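Arginyl-tRNA synthetase (Campylobacter jejuni, PDB 3FNR) catalyses the ATP-dependent attachment of L-arginine to tRNA(Arg), releasing AMP and diphosphate, as a monomeric class I aminoacyl-tRNA synthetase. Local coordinates at residues 86-91 with 134-139; 374-379 with 404-409. The protein carries 1 engineered substitution. One frame throughout, in Å; residues are numbered along the deposited sequence.

Overall arrangement
The chain opens with helix 5-17, which packs near contact 2, and then passes through the class I catalytic region with its HIGH motif. Contact 1 closes there. It brings segment 134-139, at the start of helix 136-157, back onto helix 80-98, and the 42 residues between include helix 113-126. The chain then goes on to the DALR anticodon-binding region. There contact 2 sets helix 371-381 against helix 398-416, with helix 383-393 in the 24-residue connection. The two closures follow in series and neither nest nor cross. They lie on opposite sides of the chain's centre. The centres of contact 1 and contact 2 are about 58 Å apart. Each ties together helices of its own region.

Contact 1 (86-91 with 134-139); sequences LGLSIL and ENIPSL
In Ile-136, CG1 lies anti to the carbonyl carbon (chi1 -62°), while CG2 lies anti to the backbone N and meets the backbone of helix 80-98. Leu-88 has CG anti to its own backbone N (chi1 -177°), and its side chain runs beside that of Ile-136, pointing the same way. Ile-136 CG2 packs 3.5 Å from Leu-88 N and 3.7 Å from Gly-87 C. Here the two backbones come close, Gly-87 CA being 5.0 Å from Ile-136 CA. Gly-87 has no side chain, and Ile-136 O lies 3.9 Å from Gly-87 CA. The methyls Leu-88 CD1 and Ile-136 CD1 touch at 3.8 Å. Leu-91 comes across Ile-136 at about a right angle, with its CD2 against CG1 and CD1. One turn on, Leu-139 CD1 sits 3.4 Å from Gly-87 O, a carbonyl oxygen that accepts the helical hydrogen bond from Leu-91 N. Leu-139 CD2 reaches Ile-90 CG2 at 3.8 Å. No hydrogen bond crosses the contact. Ala-122 of helix 113-126 touches both Ile-90 and Leu-139, and Phe-131 touches Leu-91 and Leu-139. This is close apolar helix-helix packing at a glycine, joining the first turn of helix 136-157 to helix 80-98 within the synthetase's catalytic region.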
loop_
_atom_site.group_PDB
_atom_site.type_symbol
_atom_site.label_atom_id
_atom_site.label_comp_id
_atom_site.label_asym_id
_atom_site.label_seq_id
_atom_site.Cartn_x
_atom_site.Cartn_y
_atom_site.Cartn_z
ATOM N N LEU A 86 19.994 -13.867 9.267
ATOM C CA LEU A 86 19.175 -13.393 10.382
ATOM C C LEU A 86 19.390 -14.241 11.646
ATOM O O LEU A 86 19.492 -13.699 12.743
ATOM C CB LEU A 86 17.693 -13.360 9.996
ATOM C CG LEU A 86 16.703 -12.876 11.054
ATOM C CD1 LEU A 86 16.797 -11.357 11.222
ATOM C CD2 LEU A 86 15.288 -13.313 10.693
ATOM N N GLY A 87 19.458 -15.563 11.483
ATOM C CA GLY A 87 19.775 -16.469 12.592
ATOM C C GLY A 87 21.190 -16.254 13.101
ATOM O O GLY A 87 21.436 -16.284 14.311
ATOM N N LEU A 88 22.112 -16.021 12.165
ATOM C CA LEU A 88 23.511 -15.733 12.471
ATOM C C LEU A 88 23.668 -14.454 13.283
ATOM O O LEU A 88 24.384 -14.436 14.285
ATOM C CB LEU A 88 24.326 -15.619 11.179
ATOM C CG LEU A 88 25.837 -15.400 11.316
ATOM C CD1 LEU A 88 26.532 -16.652 11.843
ATOM C CD2 LEU A 88 26.440 -14.978 9.990
ATOM N N SER A 89 22.981 -13.400 12.845
ATOM C CA SER A 89 23.082 -12.071 13.447
ATOM C C SER A 89 22.561 -12.018 14.877
ATOM O O SER A 89 23.139 -11.326 15.715
ATOM C CB SER A 89 22.351 -11.043 12.582
ATOM O OG SER A 89 22.876 -11.031 11.262
ATOM N N ILE A 90 21.477 -12.745 15.146
ATOM C CA ILE A 90 20.894 -12.845 16.496
ATOM C C ILE A 90 21.836 -13.555 17.458
ATOM O O ILE A 90 22.028 -13.102 18.594
ATOM C CB ILE A 90 19.533 -13.576 16.477
ATOM C CG1 ILE A 90 18.500 -12.721 15.752
ATOM C CG2 ILE A 90 19.017 -13.888 17.902
ATOM C CD1 ILE A 90 17.338 -13.515 15.283
ATOM N N LEU A 91 22.416 -14.660 16.989
ATOM C CA LEU A 91 23.438 -15.408 17.725
ATOM C C LEU A 91 24.608 -14.508 18.138
ATOM O O LEU A 91 25.048 -14.538 19.292
ATOM C CB LEU A 91 23.956 -16.578 16.878
ATOM C CG LEU A 91 25.158 -17.354 17.434
ATOM C CD1 LEU A 91 24.690 -18.376 18.444
ATOM C CD2 LEU A 91 25.960 -18.016 16.325
ATOM N N GLU A 134 25.308 -24.666 15.398
ATOM C CA GLU A 134 24.447 -25.740 14.900
ATOM C C GLU A 134 22.959 -25.410 15.002
ATOM O O GLU A 134 22.140 -25.992 14.287
ATOM C CB GLU A 134 24.769 -27.083 15.578
ATOM C CG GLU A 134 24.486 -27.155 17.072
ATOM C CD GLU A 134 25.028 -28.424 17.704
ATOM O OE1 GLU A 134 24.227 -29.204 18.267
ATOM O OE2 GLU A 134 26.257 -28.642 17.632
ATOM N N ASN A 135 22.618 -24.478 15.887
ATOM C CA ASN A 135 21.227 -24.093 16.098
ATOM C C ASN A 135 20.784 -22.840 15.329
ATOM O O ASN A 135 19.659 -22.371 15.515
ATOM C CB ASN A 135 20.929 -23.951 17.595
ATOM C CG ASN A 135 20.832 -25.294 18.304
ATOM O OD1 ASN A 135 20.072 -26.177 17.898
ATOM N ND2 ASN A 135 21.596 -25.448 19.377
ATOM N N ILE A 136 21.666 -22.314 14.471
ATOM C CA ILE A 136 21.361 -21.132 13.645
ATOM C C ILE A 136 20.064 -21.244 12.820
ATOM O O ILE A 136 19.230 -20.348 12.919
ATOM C CB ILE A 136 22.557 -20.684 12.740
ATOM C CG1 ILE A 136 23.763 -20.270 13.585
ATOM C CG2 ILE A 136 22.146 -19.539 11.803
ATOM C CD1 ILE A 136 25.020 -20.027 12.776
ATOM N N PRO A 137 19.875 -22.334 12.028
ATOM C CA PRO A 137 18.607 -22.387 11.285
ATOM C C PRO A 137 17.361 -22.636 12.140
ATOM O O PRO A 137 16.261 -22.306 11.705
ATOM C CB PRO A 137 18.815 -23.533 10.288
ATOM C CG PRO A 137 19.851 -24.384 10.886
ATOM C CD PRO A 137 20.730 -23.502 11.723
ATOM N N SER A 138 17.530 -23.205 13.331
ATOM C CA SER A 138 16.430 -23.291 14.296
ATOM C C SER A 138 16.093 -21.906 14.851
ATOM O O SER A 138 14.922 -21.602 15.115
ATOM C CB SER A 138 16.777 -24.239 15.447
ATOM O OG SER A 138 16.851 -25.579 14.995
ATOM N N LEU A 139 17.131 -21.083 15.018
ATOM C CA LEU A 139 17.009 -19.719 15.522
ATOM C C LEU A 139 16.389 -18.830 14.445
ATOM O O LEU A 139 15.493 -18.039 14.734
ATOM C CB LEU A 139 18.389 -19.171 15.924
ATOM C CG LEU A 139 18.599 -18.310 17.180
ATOM C CD1 LEU A 139 19.898 -17.530 17.045
ATOM C CD2 LEU A 139 17.441 -17.358 17.485
#

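Contact 2 (374-379 with 404-409); sequences VNLLFE and KNLAAN
Glu-379 and Asn-409 join two near-antiparallel helices of the DALR anticodon-binding domain, an all-helical bundle in class I synthetases of this kind. The N-to-C directions of the two segments differ by 153°, and their axes come within 10.5 Å. The polar part is a carboxylate-amide pair. Asn-409 ND2 donates to Glu-379 OE2 at 2.9 Å, meeting it on the syn side, slightly out of the carboxylate plane. A weak second bond goes from the same ND2 to Glu-379 OE1. Both carboxylate oxygens thus face one amide nitrogen, with the two planes turned 42° apart. The glutamate reaches across because CG is anti to the backbone N (chi1 -162°) and the chain beyond is extended. The apolar part lies alongside. Leu-376 CD1 meets Leu-406 CD1 at 4.0 Å and Asn-409 CB at 3.9 Å. The Glu-379 and Leu-406 side chains slide past each other in opposite directions, with Glu-379 CG 3.9 Å from Leu-406 CD1. Helix 425-445 packs on the same leucines, through Val-435 on Leu-376 and Ser-438 on Leu-406. Glu-379 also touches the other helix's backbone: OE1 lies 3.5 Å from Asn-405 C and equally far from Leu-406 N, with no hydrogen bond to that amide.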
loop_
_atom_site.group_PDB
_atom_site.type_symbol
_atom_site.label_atom_id
_atom_site.label_comp_id
_atom_site.label_asym_id
_atom_site.label_seq_id
_atom_site.Cartn_x
_atom_site.Cartn_y
_atom_site.Cartn_z
ATOM N N VAL A 374 -24.265 25.300 -5.869
ATOM C CA VAL A 374 -24.525 24.262 -6.872
ATOM C C VAL A 374 -23.219 23.604 -7.347
ATOM O O VAL A 374 -23.164 22.385 -7.510
ATOM C CB VAL A 374 -25.346 24.788 -8.079
ATOM C CG1 VAL A 374 -25.632 23.659 -9.086
ATOM C CG2 VAL A 374 -26.672 25.407 -7.607
ATOM N N ASN A 375 -22.172 24.410 -7.544
ATOM C CA ASN A 375 -20.850 23.875 -7.895
ATOM C C ASN A 375 -20.348 22.903 -6.832
ATOM O O ASN A 375 -19.850 21.829 -7.156
ATOM C CB ASN A 375 -19.815 24.991 -8.055
ATOM C CG ASN A 375 -20.036 25.835 -9.299
ATOM O OD1 ASN A 375 -20.799 25.477 -10.200
ATOM N ND2 ASN A 375 -19.347 26.966 -9.357
ATOM N N LEU A 376 -20.503 23.294 -5.570
ATOM C CA LEU A 376 -20.040 22.506 -4.441
ATOM C C LEU A 376 -20.855 21.238 -4.307
ATOM O O LEU A 376 -20.313 20.187 -3.969
ATOM C CB LEU A 376 -20.096 23.327 -3.154
ATOM C CG LEU A 376 -19.443 22.778 -1.881
ATOM C CD1 LEU A 376 -17.948 22.564 -2.053
ATOM C CD2 LEU A 376 -19.720 23.735 -0.732
ATOM N N LEU A 377 -22.155 21.349 -4.581
ATOM C CA LEU A 377 -23.052 20.199 -4.637
ATOM C C LEU A 377 -22.613 19.228 -5.727
ATOM O O LEU A 377 -22.476 18.027 -5.471
ATOM C CB LEU A 377 -24.494 20.663 -4.882
ATOM C CG LEU A 377 -25.603 19.662 -5.220
ATOM C CD1 LEU A 377 -25.823 18.677 -4.096
ATOM C CD2 LEU A 377 -26.900 20.407 -5.522
ATOM N N PHE A 378 -22.385 19.754 -6.932
ATOM C CA PHE A 378 -21.886 18.942 -8.037
ATOM C C PHE A 378 -20.586 18.254 -7.655
ATOM O O PHE A 378 -20.434 17.055 -7.886
ATOM C CB PHE A 378 -21.655 19.766 -9.306
ATOM C CG PHE A 378 -21.085 18.952 -10.448
ATOM C CD1 PHE A 378 -21.918 18.161 -11.237
ATOM C CD2 PHE A 378 -19.713 18.951 -10.712
ATOM C CE1 PHE A 378 -21.397 17.390 -12.283
ATOM C CE2 PHE A 378 -19.181 18.184 -11.752
ATOM C CZ PHE A 378 -20.028 17.405 -12.542
ATOM N N GLU A 379 -19.666 19.028 -7.078
ATOM C CA GLU A 379 -18.358 18.538 -6.666
ATOM C C GLU A 379 -18.500 17.387 -5.672
ATOM O O GLU A 379 -17.808 16.378 -5.790
ATOM C CB GLU A 379 -17.527 19.678 -6.063
ATOM C CG GLU A 379 -16.023 19.399 -5.989
ATOM C CD GLU A 379 -15.209 20.611 -5.539
ATOM O OE1 GLU A 379 -13.985 20.638 -5.794
ATOM O OE2 GLU A 379 -15.785 21.542 -4.940
ATOM N N LYS A 404 -8.532 17.783 -1.722
ATOM C CA LYS A 404 -7.907 19.099 -1.597
ATOM C C LYS A 404 -8.802 20.205 -2.138
ATOM O O LYS A 404 -9.071 21.191 -1.451
ATOM C CB LYS A 404 -6.589 19.136 -2.370
ATOM C CG LYS A 404 -5.349 19.082 -1.519
ATOM C CD LYS A 404 -4.117 19.545 -2.309
ATOM C CE LYS A 404 -3.856 18.676 -3.544
ATOM N NZ LYS A 404 -2.628 19.092 -4.287
ATOM N N ASN A 405 -9.249 20.030 -3.378
ATOM C CA ASN A 405 -10.090 21.011 -4.034
ATOM C C ASN A 405 -11.462 21.131 -3.378
ATOM O O ASN A 405 -11.988 22.229 -3.243
ATOM C CB ASN A 405 -10.218 20.690 -5.520
ATOM C CG ASN A 405 -8.892 20.791 -6.256
ATOM O OD1 ASN A 405 -8.065 21.662 -5.970
ATOM N ND2 ASN A 405 -8.687 19.899 -7.216
ATOM N N LEU A 406 -12.026 20.006 -2.955
ATOM C CA LEU A 406 -13.325 20.009 -2.282
ATOM C C LEU A 406 -13.268 20.719 -0.930
ATOM O O LEU A 406 -14.210 21.433 -0.562
ATOM C CB LEU A 406 -13.832 18.582 -2.104
ATOM C CG LEU A 406 -15.176 18.325 -1.409
ATOM C CD1 LEU A 406 -16.335 18.939 -2.176
ATOM C CD2 LEU A 406 -15.388 16.844 -1.265
ATOM N N ALA A 407 -12.172 20.525 -0.193
ATOM C CA ALA A 407 -11.995 21.191 1.102
ATOM C C ALA A 407 -11.826 22.697 0.907
ATOM O O ALA A 407 -12.427 23.480 1.639
ATOM C CB ALA A 407 -10.815 20.629 1.853
ATOM N N ALA A 408 -11.024 23.080 -0.088
ATOM C CA ALA A 408 -10.783 24.482 -0.412
ATOM C C ALA A 408 -12.098 25.189 -0.740
ATOM O O ALA A 408 -12.404 26.230 -0.162
ATOM C CB ALA A 408 -9.817 24.601 -1.585
ATOM N N ASN A 409 -12.868 24.597 -1.652
ATOM C CA ASN A 409 -14.147 25.137 -2.075
ATOM C C ASN A 409 -15.182 25.173 -0.965
ATOM O O ASN A 409 -15.911 26.154 -0.858
ATOM C CB ASN A 409 -14.673 24.376 -3.280
ATOM C CG ASN A 409 -13.809 24.571 -4.493
ATOM O OD1 ASN A 409 -13.238 25.639 -4.694
ATOM N ND2 ASN A 409 -13.687 23.534 -5.304
#